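Local coordinates for 4-hydroxybutyrate CoA-transferase (Porphyromonas gingivalis, PDB 3D3U), which probably transfers coenzyme A between acyl-CoA thioesters and carboxylates such as acetate, at residues E16-S21 against V38-A43; V224-E229 against V245-R250; Q123-N128 against M160-G165; K27-H32 against T55-L60; D194-I199 against G218-A223. All blocks are in the same frame, centred on the assembly; numbering follows the deposited sequence.

Interaction 1. Residues E16-S21 against V38-A43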
# COMPACT_ATOMS: atom_id res chain seq x y z
N GLU A 16 -27.83 -2.41 -14.20
CA GLU A 16 -27.82 -2.67 -15.62
C GLU A 16 -26.42 -3.04 -16.04
O GLU A 16 -26.22 -3.96 -16.89
CB GLU A 16 -28.31 -1.48 -16.38
CG GLU A 16 -29.63 -0.89 -15.99
CD GLU A 16 -29.76 0.52 -16.57
OE1 GLU A 16 -28.88 1.40 -16.28
OE2 GLU A 16 -30.72 0.76 -17.37
N ALA A 17 -25.44 -2.36 -15.45
CA ALA A 17 -24.02 -2.78 -15.70
C ALA A 17 -23.58 -4.19 -15.18
O ALA A 17 -23.02 -4.97 -15.92
CB ALA A 17 -23.08 -1.74 -15.29
N VAL A 18 -23.89 -4.54 -13.94
CA VAL A 18 -23.79 -5.94 -13.52
C VAL A 18 -24.46 -6.88 -14.52
O VAL A 18 -23.86 -7.83 -15.06
CB VAL A 18 -24.51 -6.21 -12.17
CG1 VAL A 18 -24.66 -7.64 -11.92
CG2 VAL A 18 -23.79 -5.63 -11.06
N VAL A 19 -25.72 -6.64 -14.78
CA VAL A 19 -26.30 -7.63 -15.64
C VAL A 19 -25.66 -7.75 -17.01
O VAL A 19 -25.49 -8.86 -17.43
CB VAL A 19 -27.76 -7.55 -15.77
CG1 VAL A 19 -28.20 -8.60 -16.75
CG2 VAL A 19 -28.35 -7.80 -14.41
N ASP A 20 -25.32 -6.64 -17.69
CA ASP A 20 -24.81 -6.72 -19.08
C ASP A 20 -23.36 -7.09 -19.11
O ASP A 20 -22.88 -7.70 -20.03
CB ASP A 20 -25.05 -5.43 -19.91
CG ASP A 20 -26.61 -5.17 -20.16
OD1 ASP A 20 -27.20 -6.01 -20.95
OD2 ASP A 20 -27.34 -4.25 -19.57
N SER A 21 -22.64 -6.75 -18.08
CA SER A 21 -21.24 -7.01 -18.15
C SER A 21 -20.91 -8.36 -17.53
O SER A 21 -19.81 -8.79 -17.70
CB SER A 21 -20.48 -5.95 -17.40
OG SER A 21 -20.62 -6.20 -16.00
N VAL A 38 -17.95 -0.59 -4.20
CA VAL A 38 -18.92 -1.18 -3.35
C VAL A 38 -20.30 -1.06 -3.98
O VAL A 38 -21.11 -1.98 -3.80
CB VAL A 38 -18.77 -0.58 -1.95
CG1 VAL A 38 -18.42 0.87 -2.06
CG2 VAL A 38 -20.03 -0.79 -1.12
N ARG A 39 -20.61 0.00 -4.74
CA ARG A 39 -21.97 0.08 -5.43
C ARG A 39 -22.26 -1.06 -6.34
O ARG A 39 -23.35 -1.63 -6.37
CB ARG A 39 -22.09 1.33 -6.24
CG ARG A 39 -22.86 2.36 -5.46
CD ARG A 39 -22.11 2.94 -4.32
NE ARG A 39 -20.68 3.14 -4.58
CZ ARG A 39 -19.90 3.63 -3.62
NH1 ARG A 39 -18.59 3.80 -3.81
NH2 ARG A 39 -20.45 3.94 -2.44
N PHE A 40 -21.23 -1.36 -7.11
CA PHE A 40 -21.20 -2.50 -7.91
C PHE A 40 -21.25 -3.76 -7.08
O PHE A 40 -21.97 -4.70 -7.48
CB PHE A 40 -19.93 -2.52 -8.69
CG PHE A 40 -20.00 -3.40 -9.91
CD1 PHE A 40 -19.66 -4.73 -9.86
CD2 PHE A 40 -20.41 -2.89 -11.11
CE1 PHE A 40 -19.69 -5.53 -10.99
CE2 PHE A 40 -20.46 -3.69 -12.19
CZ PHE A 40 -20.06 -5.05 -12.12
N SER A 41 -20.55 -3.87 -5.95
CA SER A 41 -20.73 -5.09 -5.10
C SER A 41 -22.20 -5.25 -4.62
O SER A 41 -22.85 -6.33 -4.71
CB SER A 41 -19.75 -5.08 -3.93
OG SER A 41 -19.95 -6.17 -3.02
N GLN A 42 -22.74 -4.09 -4.20
CA GLN A 42 -24.17 -3.92 -3.74
C GLN A 42 -24.99 -4.43 -4.93
O GLN A 42 -25.78 -5.35 -4.75
CB GLN A 42 -24.45 -2.41 -3.33
CG GLN A 42 -25.25 -2.10 -2.04
CD GLN A 42 -24.27 -1.69 -0.84
OE1 GLN A 42 -23.59 -0.61 -0.94
NE2 GLN A 42 -24.21 -2.54 0.28
N ALA A 43 -24.77 -3.93 -6.16
CA ALA A 43 -25.61 -4.43 -7.28
C ALA A 43 -25.48 -5.91 -7.61
O ALA A 43 -26.39 -6.51 -8.09
CB ALA A 43 -25.53 -3.55 -8.58
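The ring of Phe-40 takes the CG2 methyl of Val-18 over one face and the hydroxyl oxygen of Ser-21 at its edge. Val-18 CG2 lies 4.0 Å from the ring centroid of Phe-40 and 14° off the ring normal, a CH-pi contact displaced from the centre toward the rim at CZ. Phe-40 has CG anti to its backbone N (chi1 -159°), which starts the ring out toward helix 14-21 although its CB does not aim there. The same Val-18 methyl also meets Ala-43, with CG2 to CB at 3.7 Å, and so it touches two residues of helix 38-46. Ser-21 OG is 4.1 Å from Phe-40 CZ and donates to Ala-17 O one turn back, a carbonyl that accepts from Ser-21 N as well; the hydroxyl is thus satisfied within its own helix. No hydrogen bond links the two helices, whose short segments cross at -71° with axes 9.6 Å apart. Both pack on the parallel sheet of the N-terminal domain: Phe-40 reaches Val-121, Val-153 and Ile-178 on three neighbouring strands, while Ala-17 rests on His-176 and Ile-178 of strand 176-180.

Interaction 2. Residues V224-E229 against V245-R250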
# COMPACT_ATOMS: atom_id res chain seq x y z
N VAL A 224 7.00 7.41 13.62
CA VAL A 224 8.28 7.73 13.00
C VAL A 224 8.22 9.14 12.57
O VAL A 224 9.17 9.88 12.77
CB VAL A 224 8.52 7.05 11.71
CG1 VAL A 224 9.93 7.39 11.23
CG2 VAL A 224 8.34 5.61 11.83
N LEU A 225 7.11 9.51 11.93
CA LEU A 225 6.95 10.85 11.44
C LEU A 225 6.87 11.83 12.61
O LEU A 225 7.38 12.91 12.49
CB LEU A 225 5.67 10.91 10.66
CG LEU A 225 5.57 10.86 9.15
CD1 LEU A 225 6.82 10.16 8.63
CD2 LEU A 225 4.24 10.12 9.03
N ARG A 226 6.27 11.44 13.75
CA ARG A 226 6.37 12.27 14.98
C ARG A 226 7.82 12.51 15.35
O ARG A 226 8.21 13.67 15.54
CB ARG A 226 5.59 11.73 16.16
CG ARG A 226 4.09 12.13 16.23
CD ARG A 226 3.73 13.62 15.90
NE ARG A 226 2.27 13.68 15.78
CZ ARG A 226 1.46 14.74 15.47
NH1 ARG A 226 1.92 15.97 15.17
NH2 ARG A 226 0.15 14.54 15.47
N ALA A 227 8.66 11.47 15.40
CA ALA A 227 10.12 11.63 15.70
C ALA A 227 10.85 12.53 14.69
O ALA A 227 11.99 12.92 14.90
CB ALA A 227 10.80 10.22 15.80
N LEU A 228 10.26 12.84 13.55
CA LEU A 228 11.09 13.51 12.50
C LEU A 228 10.76 15.02 12.38
O LEU A 228 11.10 15.68 11.38
CB LEU A 228 10.93 12.77 11.14
CG LEU A 228 11.46 11.33 11.07
CD1 LEU A 228 10.60 10.46 10.25
CD2 LEU A 228 12.91 11.18 10.59
N GLU A 229 10.03 15.53 13.38
CA GLU A 229 9.61 16.90 13.32
C GLU A 229 10.79 17.91 13.38
O GLU A 229 10.65 19.03 12.90
CB GLU A 229 8.45 17.23 14.32
CG GLU A 229 7.22 16.30 14.22
CD GLU A 229 5.96 16.90 14.81
OE1 GLU A 229 4.83 16.33 14.60
OE2 GLU A 229 6.09 17.96 15.43
N VAL A 245 1.48 11.78 6.54
CA VAL A 245 2.18 12.45 5.44
C VAL A 245 1.70 13.87 5.17
O VAL A 245 2.54 14.74 4.82
CB VAL A 245 2.10 11.61 4.15
CG1 VAL A 245 2.84 12.29 2.95
CG2 VAL A 245 2.78 10.30 4.45
N MET A 246 0.37 14.09 5.30
CA MET A 246 -0.27 15.39 5.07
C MET A 246 0.27 16.40 6.03
O MET A 246 0.64 17.53 5.70
CB MET A 246 -1.80 15.26 5.19
CG MET A 246 -2.61 16.60 5.02
SD MET A 246 -4.33 16.20 5.05
CE MET A 246 -4.52 15.54 6.73
N ARG A 247 0.33 15.91 7.23
CA ARG A 247 0.71 16.62 8.38
C ARG A 247 2.17 17.18 8.20
O ARG A 247 2.50 18.34 8.53
CB ARG A 247 0.62 15.59 9.56
CG ARG A 247 0.06 16.17 10.84
CD ARG A 247 0.98 16.04 12.11
NE ARG A 247 1.89 14.87 12.12
CZ ARG A 247 1.47 13.66 12.38
NH1 ARG A 247 0.19 13.48 12.65
NH2 ARG A 247 2.32 12.65 12.36
N MET A 248 3.05 16.35 7.68
CA MET A 248 4.37 16.78 7.61
C MET A 248 4.56 17.60 6.36
O MET A 248 5.44 18.47 6.31
CB MET A 248 5.22 15.57 7.52
CG MET A 248 5.06 14.71 8.65
SD MET A 248 6.03 15.30 10.05
CE MET A 248 4.87 14.54 11.32
N ILE A 249 3.80 17.30 5.32
CA ILE A 249 3.89 18.11 4.14
C ILE A 249 3.49 19.46 4.63
O ILE A 249 4.23 20.40 4.47
CB ILE A 249 3.01 17.63 3.04
CG1 ILE A 249 3.53 16.29 2.55
CG2 ILE A 249 2.95 18.76 1.93
CD1 ILE A 249 2.64 15.57 1.57
N ARG A 250 2.35 19.50 5.30
CA ARG A 250 1.85 20.68 5.99
C ARG A 250 2.88 21.45 6.84
O ARG A 250 3.01 22.63 6.69
CB ARG A 250 0.67 20.31 6.86
CG ARG A 250 -0.49 21.14 6.62
CD ARG A 250 -1.39 20.58 5.62
NE ARG A 250 -2.57 20.02 6.24
CZ ARG A 250 -3.82 20.20 5.79
NH1 ARG A 250 -4.07 20.95 4.69
NH2 ARG A 250 -4.83 19.62 6.46
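Arg-226 and Arg-247 lay their guanidinium groups flat on each other, an arginine-arginine stack between helices 219-226 and 243-251, which follow successive parallel strands (212-215 and 235-237) of an alpha/beta fold. Take Arg-247 outward. CB points toward the other segment, and the chain bends at chi2 and chi3; the first atom to touch Arg-226 is CD, 3.2 Å from NH1. NE lies above that same nitrogen. CZ sits over the centre of the partner group, 3.3 Å from Arg-226 CZ, with the planes 15° apart. At the tip the branches part: NH1 lies against Arg-226 NH2, while NH2 turns its edge toward Leu-225 CB at 4.1 Å and has a weak, long ion pair with Asp-222.

Nothing in the stack is a hydrogen bond, since donors face donors, and the closeness of like charges probably has to be offset by acids nearby. Glu-229 probably does this for Arg-226: its chain, extended beyond CG, brings OE1 into the plane of that guanidinium, where NH1 donates to it at 3.0 Å with an N-H...O angle of 163°. The same oxygen stays 4.1 Å from Arg-247 NE, well out of that guanidinium's plane, so it offers only its charge there. Beside the stack, Met-248, bent at chi2, crosses Leu-225 obliquely. Its CG meets Leu-225 CG, its SD passes Leu-225 O, and its CE methyl, at the edge of the Arg-247 guanidinium and in its plane, ends 3.8 Å from Leu-225 CB and 3.7 Å from Glu-229 OE1.

Interaction 3. Residues Q123-N128 against M160-G165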
# COMPACT_ATOMS: atom_id res chain seq x y z
N GLN A 123 -13.25 2.39 -9.41
CA GLN A 123 -13.98 3.57 -9.00
C GLN A 123 -13.23 4.83 -9.39
O GLN A 123 -12.43 5.20 -8.66
CB GLN A 123 -14.21 3.52 -7.47
CG GLN A 123 -14.84 4.73 -6.92
CD GLN A 123 -15.27 4.56 -5.48
OE1 GLN A 123 -14.66 3.84 -4.71
NE2 GLN A 123 -16.31 5.26 -5.10
N VAL A 124 -13.45 5.52 -10.49
CA VAL A 124 -12.68 6.78 -10.68
C VAL A 124 -13.40 8.02 -10.28
O VAL A 124 -14.53 7.95 -9.77
CB VAL A 124 -12.39 6.97 -12.12
CG1 VAL A 124 -11.47 5.84 -12.55
CG2 VAL A 124 -13.74 6.89 -12.94
N SER A 125 -12.77 9.15 -10.63
CA SER A 125 -13.27 10.49 -10.32
C SER A 125 -13.94 11.17 -11.53
O SER A 125 -13.89 10.68 -12.69
CB SER A 125 -12.09 11.36 -10.05
OG SER A 125 -11.76 12.03 -11.27
N THR A 126 -14.53 12.36 -11.31
CA THR A 126 -15.12 13.06 -12.45
C THR A 126 -14.03 13.51 -13.44
O THR A 126 -13.01 14.06 -13.02
CB THR A 126 -15.95 14.24 -12.01
OG1 THR A 126 -15.35 14.90 -10.89
CG2 THR A 126 -17.27 13.75 -11.47
N PRO A 127 -14.27 13.28 -14.74
CA PRO A 127 -13.33 13.63 -15.81
C PRO A 127 -13.24 15.10 -15.95
O PRO A 127 -14.06 15.83 -15.43
CB PRO A 127 -13.99 13.14 -17.09
CG PRO A 127 -15.46 13.08 -16.79
CD PRO A 127 -15.54 12.75 -15.27
N ASN A 128 -12.21 15.51 -16.66
CA ASN A 128 -11.74 16.88 -16.60
C ASN A 128 -12.10 17.39 -17.98
O ASN A 128 -12.80 16.71 -18.71
CB ASN A 128 -10.23 16.91 -16.35
CG ASN A 128 -9.46 16.49 -17.58
OD1 ASN A 128 -9.98 16.58 -18.69
ND2 ASN A 128 -8.24 16.06 -17.41
N MET A 160 -14.71 11.22 -5.50
CA MET A 160 -13.32 10.68 -5.67
C MET A 160 -12.41 11.84 -6.04
O MET A 160 -12.71 12.51 -7.01
CB MET A 160 -13.22 9.62 -6.80
CG MET A 160 -11.79 9.08 -7.00
SD MET A 160 -11.11 8.23 -5.49
CE MET A 160 -12.08 6.78 -5.37
N PRO A 161 -11.34 12.09 -5.29
CA PRO A 161 -10.36 13.12 -5.63
C PRO A 161 -9.59 12.89 -6.93
O PRO A 161 -9.43 11.77 -7.38
CB PRO A 161 -9.35 13.04 -4.47
CG PRO A 161 -9.59 11.85 -3.85
CD PRO A 161 -10.99 11.44 -4.02
N PHE A 162 -9.07 13.96 -7.48
CA PHE A 162 -8.37 13.89 -8.71
C PHE A 162 -6.95 14.09 -8.36
O PHE A 162 -6.59 15.17 -7.89
CB PHE A 162 -8.80 15.05 -9.62
CG PHE A 162 -8.36 14.88 -11.07
CD1 PHE A 162 -7.08 15.30 -11.50
CD2 PHE A 162 -9.20 14.30 -12.01
CE1 PHE A 162 -6.66 15.14 -12.81
CE2 PHE A 162 -8.76 14.15 -13.32
CZ PHE A 162 -7.48 14.58 -13.70
N ILE A 163 -6.15 13.08 -8.69
CA ILE A 163 -4.73 13.04 -8.45
C ILE A 163 -4.01 12.55 -9.72
O ILE A 163 -4.51 11.66 -10.48
CB ILE A 163 -4.50 12.02 -7.35
CG1 ILE A 163 -5.41 12.31 -6.17
CG2 ILE A 163 -3.01 11.86 -6.99
CD1 ILE A 163 -5.08 11.41 -5.12
N GLY A 164 -2.81 13.06 -9.91
CA GLY A 164 -2.17 13.04 -11.22
C GLY A 164 -1.08 12.05 -11.17
O GLY A 164 -1.18 11.13 -10.38
N GLY A 165 -0.02 12.26 -11.94
CA GLY A 165 0.92 11.20 -12.21
C GLY A 165 0.33 10.27 -13.27
O GLY A 165 -0.53 10.66 -14.06
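Met-160 packs its side chain against the backbone of residues 123-125. CG stands anti to the backbone N (chi1 179°), and bends at chi2 and at chi3, the latter 69°, curl the thioether round. CB meets Ser-125 CA at 3.6 Å, CG lies by the Val-124-Ser-125 peptide, and the CE methyl lies against Gln-123, 3.7 Å from its O and 3.8 Å from its CG. Gln-123 itself runs extended, crossing the methionine obliquely.

Farther along, Phe-162 also holds CG anti to its backbone N (chi1 -166°), and its ring comes up beside the loop after the strand. Ser-125 OG approaches the ring edge near its plane, 3.5 Å from CD2. That hydroxyl donates to Thr-126 O at 3.0 Å, from well above the carbonyl plane. Asn-128 crosses the ring obliquely, its ND2 4.1 Å from Phe-162 CZ.

Strand 119-125 belongs to the parallel sheet of the N-terminal domain, whereas 160-165 carries the chain from that sheet into the short, weakly bonded strand 164-165 at the edge of the second one. No hydrogen bond spans the two segments. Carbon atoms of Met-160 and Phe-162 make the contact, and the polar groups beside them bond on their own side of it: Ser-125 OG to Thr-126 O, while Asn-128, which meets the ring through ND2, has its OD1 held by the backbone N of Glu-130.

Interaction 4. Residues K27-H32 against T55-L60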
# COMPACT_ATOMS: atom_id res chain seq x y z
N LYS A 27 -14.62 -13.76 -15.18
CA LYS A 27 -13.82 -13.33 -14.05
C LYS A 27 -13.67 -11.83 -13.99
O LYS A 27 -13.46 -11.19 -15.01
CB LYS A 27 -12.44 -13.85 -14.27
CG LYS A 27 -12.47 -15.28 -14.58
CD LYS A 27 -11.42 -15.66 -15.59
CE LYS A 27 -10.75 -16.99 -15.18
NZ LYS A 27 -11.71 -18.09 -14.85
N VAL A 28 -13.68 -11.24 -12.80
CA VAL A 28 -13.73 -9.81 -12.70
C VAL A 28 -12.71 -9.45 -11.73
O VAL A 28 -12.39 -10.29 -10.89
CB VAL A 28 -15.16 -9.36 -12.25
CG1 VAL A 28 -16.14 -10.49 -12.39
CG2 VAL A 28 -15.24 -8.78 -10.92
N VAL A 29 -12.19 -8.21 -11.78
CA VAL A 29 -11.20 -7.73 -10.79
C VAL A 29 -11.74 -6.42 -10.23
O VAL A 29 -12.20 -5.57 -10.99
CB VAL A 29 -9.74 -7.50 -11.49
CG1 VAL A 29 -8.80 -6.67 -10.62
CG2 VAL A 29 -9.00 -8.81 -11.88
N PHE A 30 -11.69 -6.19 -8.92
CA PHE A 30 -12.17 -4.87 -8.39
C PHE A 30 -11.02 -4.02 -8.01
O PHE A 30 -10.04 -4.53 -7.50
CB PHE A 30 -12.93 -5.02 -7.11
CG PHE A 30 -14.31 -5.67 -7.26
CD1 PHE A 30 -15.08 -5.99 -6.08
CD2 PHE A 30 -14.87 -5.93 -8.52
CE1 PHE A 30 -16.30 -6.55 -6.14
CE2 PHE A 30 -16.13 -6.46 -8.60
CZ PHE A 30 -16.86 -6.79 -7.39
N GLY A 31 -11.10 -2.71 -8.24
CA GLY A 31 -9.94 -1.77 -7.91
C GLY A 31 -9.87 -1.79 -6.40
O GLY A 31 -10.85 -2.28 -5.74
N HIS A 32 -8.77 -1.37 -5.79
CA HIS A 32 -8.81 -1.73 -4.33
C HIS A 32 -8.70 -0.65 -3.34
O HIS A 32 -8.56 0.43 -3.75
CB HIS A 32 -7.98 -2.99 -3.95
CG HIS A 32 -6.58 -2.66 -3.55
ND1 HIS A 32 -5.87 -1.63 -4.16
CD2 HIS A 32 -5.78 -3.16 -2.57
CE1 HIS A 32 -4.68 -1.55 -3.57
NE2 HIS A 32 -4.61 -2.45 -2.60
N THR A 55 -16.08 -15.22 -10.98
CA THR A 55 -14.96 -15.21 -10.07
C THR A 55 -14.56 -13.79 -9.82
O THR A 55 -14.38 -13.06 -10.79
CB THR A 55 -13.75 -15.83 -10.76
OG1 THR A 55 -14.08 -17.15 -11.08
CG2 THR A 55 -12.64 -16.05 -9.80
N VAL A 56 -14.36 -13.39 -8.56
CA VAL A 56 -13.75 -12.06 -8.40
C VAL A 56 -12.38 -12.05 -7.78
O VAL A 56 -12.10 -12.82 -6.86
CB VAL A 56 -14.72 -10.91 -7.93
CG1 VAL A 56 -15.64 -11.44 -6.96
CG2 VAL A 56 -13.94 -9.76 -7.32
N PHE A 57 -11.50 -11.24 -8.34
CA PHE A 57 -10.22 -11.06 -7.69
C PHE A 57 -10.08 -9.66 -7.11
O PHE A 57 -10.51 -8.64 -7.71
CB PHE A 57 -8.97 -11.47 -8.54
CG PHE A 57 -7.68 -11.01 -7.92
CD1 PHE A 57 -7.12 -9.77 -8.26
CD2 PHE A 57 -7.11 -11.76 -6.86
CE1 PHE A 57 -5.93 -9.28 -7.61
CE2 PHE A 57 -5.95 -11.28 -6.20
CZ PHE A 57 -5.35 -10.01 -6.58
N HIS A 58 -9.52 -9.63 -5.93
CA HIS A 58 -9.12 -8.36 -5.26
C HIS A 58 -8.28 -8.59 -3.97
O HIS A 58 -7.84 -9.74 -3.69
CB HIS A 58 -10.33 -7.40 -5.02
CG HIS A 58 -11.24 -7.85 -3.92
ND1 HIS A 58 -12.51 -8.33 -4.16
CD2 HIS A 58 -11.06 -7.90 -2.58
CE1 HIS A 58 -13.10 -8.64 -3.00
NE2 HIS A 58 -12.24 -8.39 -2.03
N MET A 59 -8.04 -7.51 -3.23
CA MET A 59 -7.09 -7.47 -2.11
C MET A 59 -7.76 -6.68 -1.03
O MET A 59 -8.68 -7.18 -0.51
CB MET A 59 -5.75 -6.88 -2.54
CG MET A 59 -4.96 -7.88 -3.34
SD MET A 59 -3.49 -7.14 -4.09
CE MET A 59 -2.40 -8.49 -3.51
N LEU A 60 -7.35 -5.46 -0.70
CA LEU A 60 -8.09 -4.64 0.29
C LEU A 60 -9.36 -4.16 -0.26
O LEU A 60 -9.37 -3.45 -1.23
CB LEU A 60 -7.30 -3.38 0.67
CG LEU A 60 -6.11 -3.61 1.56
CD1 LEU A 60 -6.58 -3.56 2.90
CD2 LEU A 60 -5.65 -4.98 1.27
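Phe-30 and Val-56 are brought together by their first torsions: Phe-30 CG is anti to its carbonyl carbon (chi1 -71°), and Val-56 CG2 is anti to its backbone N. With these torsions, and chi2 turning the Phe-30 ring, the methyl lies over the ring centre, 3.9 Å from the centroid and almost exactly on the normal, so that all six ring carbons of Phe-30 are about equally far from it. His-58, with CG in the crowded position between N and the carbonyl carbon (chi1 73°), runs beside Phe-30 in the same direction. Their planes are 5° apart, but the rings are slid so far, with centroids 5.8 Å apart, that they barely overlap.

Strands 27-30 and 55-57 pair in parallel in the N-terminal sheet and are joined through helix 38-46 in a beta-alpha-beta crossover. Val-28 N binds Thr-55 O, Phe-57 N binds Val-28 O, and Phe-30 N binds Phe-57 O, all at 2.8 to 3.0 Å. Val-28 and Val-56 share one face of the sheet. On the other, Val-29 CG2 meets the edge of the Phe-57 ring, and Phe-110 of helix 106-110 touches both residues; next to them Lys-27 and Thr-55 lie side by side.

Past the strand ends the two segments still touch. His-32 presents its ring edge to Leu-60 N, 3.4 Å from CD2, and the same CD2 is 3.6 Å from Leu-60 CB. Tyr-141 meets the His-32 ring, while Ser-138 OG hydrogen-bonds to His-32 O.

Interaction 5. Residues D194-I199 against G218-A223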
# COMPACT_ATOMS: atom_id res chain seq x y z
N ASP A 194 2.53 5.04 23.66
CA ASP A 194 3.73 4.81 24.49
C ASP A 194 4.92 4.08 23.72
O ASP A 194 5.74 4.75 23.08
CB ASP A 194 3.26 3.99 25.71
CG ASP A 194 2.53 2.62 25.29
OD1 ASP A 194 2.95 1.49 25.77
OD2 ASP A 194 1.52 2.61 24.49
N LEU A 195 4.97 2.73 23.78
CA LEU A 195 6.03 1.89 23.19
C LEU A 195 6.32 2.44 21.86
O LEU A 195 7.45 2.81 21.56
CB LEU A 195 5.60 0.43 22.97
CG LEU A 195 5.87 -0.67 24.03
CD1 LEU A 195 4.90 -0.49 25.20
CD2 LEU A 195 5.78 -2.18 23.49
N GLU A 196 5.26 2.53 21.07
CA GLU A 196 5.43 2.81 19.66
C GLU A 196 6.28 4.04 19.34
O GLU A 196 7.14 4.02 18.46
CB GLU A 196 4.08 2.92 19.04
CG GLU A 196 3.58 1.53 18.78
CD GLU A 196 2.20 1.49 18.22
OE1 GLU A 196 1.58 2.59 18.17
OE2 GLU A 196 1.77 0.35 17.83
N LEU A 197 6.01 5.09 20.09
CA LEU A 197 6.73 6.32 20.03
C LEU A 197 8.21 6.13 20.26
O LEU A 197 8.99 6.66 19.50
CB LEU A 197 6.13 7.27 21.07
CG LEU A 197 5.50 8.48 20.36
CD1 LEU A 197 4.95 8.21 18.90
CD2 LEU A 197 4.44 9.12 21.23
N ARG A 198 8.62 5.40 21.29
CA ARG A 198 10.06 5.18 21.47
C ARG A 198 10.58 4.50 20.21
O ARG A 198 11.68 4.84 19.77
CB ARG A 198 10.43 4.40 22.74
CG ARG A 198 10.59 5.31 23.96
CD ARG A 198 9.82 4.78 25.20
NE ARG A 198 10.52 3.66 25.90
CZ ARG A 198 10.00 2.76 26.77
NH1 ARG A 198 8.69 2.78 27.10
NH2 ARG A 198 10.81 1.82 27.29
N ILE A 199 9.80 3.59 19.60
CA ILE A 199 10.27 2.93 18.38
C ILE A 199 10.59 4.02 17.37
O ILE A 199 11.74 4.16 16.94
CB ILE A 199 9.27 1.79 17.85
CG1 ILE A 199 8.92 0.79 18.95
CG2 ILE A 199 9.85 0.97 16.68
CD1 ILE A 199 7.99 -0.27 18.45
N GLY A 218 0.04 3.15 10.47
CA GLY A 218 -0.06 2.47 11.74
C GLY A 218 0.73 3.19 12.79
O GLY A 218 1.60 3.99 12.49
N GLY A 219 0.43 2.91 14.04
CA GLY A 219 1.28 3.34 15.12
C GLY A 219 2.76 3.61 14.75
O GLY A 219 3.23 4.79 14.88
N ILE A 220 3.51 2.56 14.32
CA ILE A 220 4.93 2.75 14.06
C ILE A 220 5.21 3.93 13.06
O ILE A 220 5.92 4.92 13.44
CB ILE A 220 5.61 1.44 13.67
CG1 ILE A 220 5.79 0.57 14.91
CG2 ILE A 220 6.95 1.69 13.11
CD1 ILE A 220 4.76 -0.66 14.99
N PRO A 221 4.66 3.86 11.83
CA PRO A 221 4.75 4.98 10.88
C PRO A 221 4.41 6.37 11.42
O PRO A 221 5.18 7.34 11.20
CB PRO A 221 3.81 4.56 9.76
CG PRO A 221 4.07 3.10 9.68
CD PRO A 221 4.03 2.68 11.19
N ASP A 222 3.29 6.49 12.11
CA ASP A 222 2.91 7.76 12.65
C ASP A 222 3.85 8.12 13.75
O ASP A 222 4.02 9.28 14.01
CB ASP A 222 1.50 7.75 13.19
CG ASP A 222 1.00 9.11 13.58
OD1 ASP A 222 0.52 9.87 12.71
OD2 ASP A 222 1.07 9.52 14.76
N ALA A 223 4.45 7.14 14.40
CA ALA A 223 5.44 7.43 15.44
C ALA A 223 6.64 8.01 14.77
O ALA A 223 7.22 9.01 15.29
CB ALA A 223 5.83 6.20 16.25
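Glu-196 and Leu-197 touch Gly-219 and Ala-223 where helices 194-204 and 219-226 cross at -51°, the axes of the two segments 8.0 Å apart and the CA atoms of Leu-197 and Ala-223 separated by 4.9 Å. The second helix follows strand 212-215 through a short loop in the alpha/beta fold, and its glycine-rich beginning takes the nearest approach of a carboxylate. Glu-196 sets CG anti to its carbonyl carbon (chi1 -81°) and extends from there, which carries the acid across to Gly-219: OE1 is 3.2 Å from Gly-219 CA. Since Gly-219 has no side chain, the carboxylate can lie directly on its backbone. No hydrogen bond forms between the helices, although the nearby start of the helix may favour the negative charge.

Ile-220 and Ile-199 make a looser apolar contact, CG1 to CD1 at 4.3 Å. Both also touch Ala-356 of strand 352-356, which places them on the side facing the sheet. Leu-197, exposed, has CB directed away, but its CD1 comes within 3.4 Å of Ala-223 CB. That methyl of Ala-223 also sits 3.4 Å from the backbone oxygen of Glu-196.

Interactions 1, 3 and 4 belong to the N-terminal part; 1 and 4 lie across the chain's centre from 2 and 5. Interactions 1 and 3 are buried, while 2, 4 and 5 are partly buried. Interaction 1 is mostly apolar; it touches interaction 4 through Phe-40 and Phe-30, because helix 38-46 is the connection between the strands paired in 4. Interaction 4 alone has hydrogen bonds across its segments, as suits neighbouring strands. Interaction 3 reaches the same sheet through strand 119-125, next to 27-30, and is a loop junction. Interactions 2 and 5 both use helix 219-226 and are linked by the weak Asp-222 to Arg-247 ion pair; they add charged groups to their apolar packing.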